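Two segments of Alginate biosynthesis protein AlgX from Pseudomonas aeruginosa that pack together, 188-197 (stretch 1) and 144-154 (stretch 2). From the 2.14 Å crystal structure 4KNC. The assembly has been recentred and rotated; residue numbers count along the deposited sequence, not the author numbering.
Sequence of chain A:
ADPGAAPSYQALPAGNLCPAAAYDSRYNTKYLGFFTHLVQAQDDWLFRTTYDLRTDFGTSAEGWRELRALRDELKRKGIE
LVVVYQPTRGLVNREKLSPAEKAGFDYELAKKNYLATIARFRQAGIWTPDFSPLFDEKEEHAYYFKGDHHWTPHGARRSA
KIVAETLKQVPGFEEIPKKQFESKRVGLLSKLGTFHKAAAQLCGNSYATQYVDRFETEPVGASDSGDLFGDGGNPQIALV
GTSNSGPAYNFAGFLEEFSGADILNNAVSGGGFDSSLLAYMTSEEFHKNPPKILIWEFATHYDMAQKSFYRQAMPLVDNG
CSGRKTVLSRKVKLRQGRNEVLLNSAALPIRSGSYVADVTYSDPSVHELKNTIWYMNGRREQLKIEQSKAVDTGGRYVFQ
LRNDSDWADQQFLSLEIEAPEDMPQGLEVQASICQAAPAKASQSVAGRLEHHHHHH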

# COMPACT_ATOMS: atom_id res chain seq x y z
N LEU A 188 6.34 -26.32 -5.52
CA LEU A 188 7.49 -25.58 -5.03
C LEU A 188 7.47 -24.18 -5.65
O LEU A 188 7.01 -24.00 -6.78
CB LEU A 188 8.79 -26.31 -5.37
CG LEU A 188 8.93 -27.75 -4.86
CD1 LEU A 188 10.18 -28.39 -5.47
CD2 LEU A 188 8.98 -27.82 -3.33
N LEU A 189 7.95 -23.20 -4.89
CA LEU A 189 8.02 -21.83 -5.38
C LEU A 189 9.48 -21.50 -5.65
O LEU A 189 10.32 -21.57 -4.76
CB LEU A 189 7.42 -20.86 -4.34
CG LEU A 189 7.59 -19.35 -4.58
CD1 LEU A 189 6.82 -18.89 -5.81
CD2 LEU A 189 7.18 -18.52 -3.39
N SER A 190 9.78 -21.14 -6.89
CA SER A 190 11.16 -20.82 -7.24
C SER A 190 11.40 -19.33 -7.13
O SER A 190 10.60 -18.53 -7.61
CB SER A 190 11.46 -21.28 -8.66
OG SER A 190 10.66 -20.56 -9.59
N LYS A 191 12.51 -18.94 -6.53
CA LYS A 191 12.88 -17.53 -6.54
C LYS A 191 14.37 -17.30 -6.64
O LYS A 191 15.15 -17.79 -5.83
CB LYS A 191 12.34 -16.79 -5.30
CG LYS A 191 12.58 -15.27 -5.41
CD LYS A 191 11.75 -14.49 -4.41
CE LYS A 191 10.28 -14.50 -4.78
NZ LYS A 191 9.97 -13.48 -5.79
N LEU A 192 14.77 -16.56 -7.66
CA LEU A 192 16.13 -16.04 -7.72
C LEU A 192 15.97 -14.61 -7.23
O LEU A 192 15.30 -13.80 -7.87
CB LEU A 192 16.67 -16.07 -9.16
CG LEU A 192 18.05 -15.45 -9.38
CD1 LEU A 192 19.09 -16.16 -8.53
CD2 LEU A 192 18.47 -15.43 -10.86
N GLY A 193 16.54 -14.32 -6.07
CA GLY A 193 16.24 -13.07 -5.38
C GLY A 193 16.72 -11.82 -6.08
O GLY A 193 17.75 -11.83 -6.76
N THR A 194 15.98 -10.72 -5.89
CA THR A 194 16.38 -9.43 -6.45
C THR A 194 17.74 -8.92 -5.95
O THR A 194 18.45 -8.22 -6.66
CB THR A 194 15.33 -8.33 -6.20
OG1 THR A 194 15.15 -8.16 -4.78
CG2 THR A 194 14.00 -8.70 -6.84
N PHE A 195 18.11 -9.27 -4.71
CA PHE A 195 19.38 -8.77 -4.19
C PHE A 195 20.49 -9.52 -4.91
O PHE A 195 21.54 -8.95 -5.21
CB PHE A 195 19.56 -9.00 -2.67
CG PHE A 195 18.47 -8.40 -1.79
CD1 PHE A 195 17.41 -7.69 -2.33
CD2 PHE A 195 18.52 -8.57 -0.42
CE1 PHE A 195 16.41 -7.15 -1.50
CE2 PHE A 195 17.52 -8.04 0.42
CZ PHE A 195 16.47 -7.33 -0.13
N HIS A 196 20.26 -10.81 -5.16
CA HIS A 196 21.23 -11.67 -5.84
C HIS A 196 21.43 -11.19 -7.28
O HIS A 196 22.56 -11.15 -7.76
CB HIS A 196 20.78 -13.13 -5.82
CG HIS A 196 20.93 -13.81 -4.50
ND1 HIS A 196 20.15 -14.88 -4.12
CD2 HIS A 196 21.80 -13.61 -3.48
CE1 HIS A 196 20.52 -15.31 -2.93
NE2 HIS A 196 21.53 -14.56 -2.52
N LYS A 197 20.34 -10.81 -7.94
CA LYS A 197 20.42 -10.28 -9.29
C LYS A 197 21.15 -8.95 -9.33
O LYS A 197 21.93 -8.68 -10.26
CB LYS A 197 19.03 -10.10 -9.90
CG LYS A 197 18.31 -11.41 -10.19
CD LYS A 197 16.99 -11.14 -10.89
CE LYS A 197 16.09 -12.37 -10.86
NZ LYS A 197 14.73 -12.04 -11.35
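Stretch 2 (144-154) YFKGDHHWTPH

The N-terminus of a helix leaves several backbone NH groups without partners, and a loop that brings acceptors to it can pin two distant segments together. Here stretch 1 runs as a strand from Leu188 to Lys191, turns through Leu192 and Gly193, and enters a helix at Thr194. Stretch 2 is extended or irregular until a helix begins at Pro153. The backbones draw closest at the turn, where Gly193 CA lies 4.2 Å from Asp148 CA; further back they diverge, and Leu189 CA is 8.9 Å from Pro153 CA. As stretch 1 advances from Leu189 to Gly193, its neighbours in stretch 2 thus step back from Pro153 to Asp148, so the two chains run in broadly opposite senses.

Gly147 O sits at the helix start, accepting a hydrogen bond from Phe195 N (2.7 Å) and a weak one from His196 N (3.5 Å). Such proximity requires a bare backbone: Gly193 CA is 3.0 Å from Gly147 O, and a CB on Gly193 would clash with that oxygen. Gly147 likewise has no side chain, which lets its CA rest over the face of the His196 ring, 3.7 Å from the centroid.

Asp148 supplies the second acceptor. Its OD1 takes a nearly straight hydrogen bond from Thr194 N (3.0 Å) and a weak one from Thr194 OG1 (3.3 Å). OD2 accepts from His150 ND1 (2.6 Å) and His150 N (3.0 Å), bonds that hold the carboxylate in place, and forms a long salt bridge with Lys191 NZ (4.0 Å). A water bonded to Asp148 OD1 and Lys191 NZ, 2.6 Å from each, supplements this distant charge pairing.

Apolar packing completes the contact. Lys191 CD lies over the Phe145 face, 3.8 Å from the centroid, while Leu189 CD2 meets the ring edge at Phe145 CZ (3.9 Å) and also touches Pro153 CD (4.0 Å).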

# COMPACT_ATOMS: atom_id res chain seq x y z
N TYR A 144 12.42 -14.88 5.75
CA TYR A 144 12.72 -14.20 4.48
C TYR A 144 13.52 -15.04 3.49
O TYR A 144 14.30 -15.90 3.89
CB TYR A 144 13.51 -12.92 4.74
CG TYR A 144 12.63 -11.72 5.04
CD1 TYR A 144 11.93 -11.09 4.02
CD2 TYR A 144 12.51 -11.22 6.34
CE1 TYR A 144 11.12 -9.99 4.28
CE2 TYR A 144 11.70 -10.12 6.61
CZ TYR A 144 11.01 -9.51 5.57
OH TYR A 144 10.20 -8.42 5.79
N PHE A 145 13.34 -14.78 2.19
CA PHE A 145 14.26 -15.32 1.20
C PHE A 145 15.67 -14.80 1.47
O PHE A 145 15.85 -13.69 2.00
CB PHE A 145 13.83 -14.97 -0.24
CG PHE A 145 12.63 -15.77 -0.74
CD1 PHE A 145 12.79 -17.06 -1.24
CD2 PHE A 145 11.35 -15.22 -0.71
CE1 PHE A 145 11.69 -17.79 -1.70
CE2 PHE A 145 10.25 -15.94 -1.16
CZ PHE A 145 10.43 -17.23 -1.67
N LYS A 146 16.67 -15.61 1.11
CA LYS A 146 18.09 -15.30 1.28
C LYS A 146 18.54 -14.01 0.63
O LYS A 146 19.34 -13.26 1.20
CB LYS A 146 18.95 -16.44 0.71
CG LYS A 146 18.85 -17.74 1.48
CD LYS A 146 19.70 -18.84 0.84
CE LYS A 146 19.79 -20.05 1.73
NZ LYS A 146 20.67 -21.08 1.11
N GLY A 147 18.06 -13.76 -0.58
CA GLY A 147 18.53 -12.63 -1.36
C GLY A 147 17.38 -11.88 -2.02
O GLY A 147 17.49 -11.43 -3.16
N ASP A 148 16.27 -11.75 -1.29
CA ASP A 148 15.08 -11.09 -1.83
C ASP A 148 14.37 -10.33 -0.71
O ASP A 148 14.61 -10.58 0.46
CB ASP A 148 14.15 -12.13 -2.47
CG ASP A 148 13.08 -11.49 -3.33
OD1 ASP A 148 13.41 -10.97 -4.43
OD2 ASP A 148 11.90 -11.51 -2.93
N HIS A 149 13.49 -9.41 -1.10
CA HIS A 149 12.75 -8.58 -0.15
C HIS A 149 11.40 -9.19 0.27
O HIS A 149 10.73 -8.67 1.15
CB HIS A 149 12.55 -7.17 -0.74
CG HIS A 149 11.77 -7.14 -2.02
ND1 HIS A 149 12.26 -7.68 -3.19
CD2 HIS A 149 10.55 -6.64 -2.31
CE1 HIS A 149 11.37 -7.52 -4.15
NE2 HIS A 149 10.32 -6.89 -3.65
N HIS A 150 10.98 -10.27 -0.38
CA HIS A 150 9.72 -10.93 -0.01
C HIS A 150 9.95 -11.90 1.13
O HIS A 150 11.03 -12.49 1.25
CB HIS A 150 9.13 -11.69 -1.20
CG HIS A 150 8.71 -10.81 -2.33
ND1 HIS A 150 9.48 -10.62 -3.46
CD2 HIS A 150 7.60 -10.04 -2.50
CE1 HIS A 150 8.86 -9.78 -4.27
NE2 HIS A 150 7.73 -9.41 -3.71
N TRP A 151 8.94 -12.06 1.99
CA TRP A 151 8.94 -13.17 2.92
C TRP A 151 8.74 -14.46 2.13
O TRP A 151 8.21 -14.44 1.02
CB TRP A 151 7.85 -13.02 4.02
CG TRP A 151 6.46 -12.58 3.57
CD1 TRP A 151 5.89 -12.74 2.33
CD2 TRP A 151 5.48 -11.90 4.37
NE1 TRP A 151 4.62 -12.21 2.31
CE2 TRP A 151 4.35 -11.68 3.56
CE3 TRP A 151 5.46 -11.44 5.69
CZ2 TRP A 151 3.21 -11.02 4.03
CZ3 TRP A 151 4.34 -10.78 6.15
CH2 TRP A 151 3.22 -10.59 5.33
N THR A 152 9.18 -15.58 2.68
CA THR A 152 8.81 -16.88 2.13
C THR A 152 7.36 -17.15 2.55
O THR A 152 6.84 -16.45 3.43
CB THR A 152 9.67 -17.99 2.72
OG1 THR A 152 9.51 -18.01 4.15
CG2 THR A 152 11.14 -17.79 2.35
N PRO A 153 6.70 -18.15 1.94
CA PRO A 153 5.39 -18.56 2.44
C PRO A 153 5.39 -18.88 3.94
O PRO A 153 4.43 -18.48 4.59
CB PRO A 153 5.08 -19.80 1.62
CG PRO A 153 5.73 -19.48 0.29
CD PRO A 153 7.00 -18.75 0.62
N HIS A 154 6.42 -19.52 4.48
CA HIS A 154 6.50 -19.76 5.92
C HIS A 154 6.49 -18.46 6.75
O HIS A 154 5.79 -18.36 7.77
CB HIS A 154 7.71 -20.64 6.26
CG HIS A 154 7.49 -22.10 6.00
ND1 HIS A 154 6.81 -22.92 6.88
CD2 HIS A 154 7.87 -22.89 4.97
CE1 HIS A 154 6.76 -24.15 6.39
NE2 HIS A 154 7.41 -24.16 5.24
O HOH W 1 11.35 -11.25 -5.98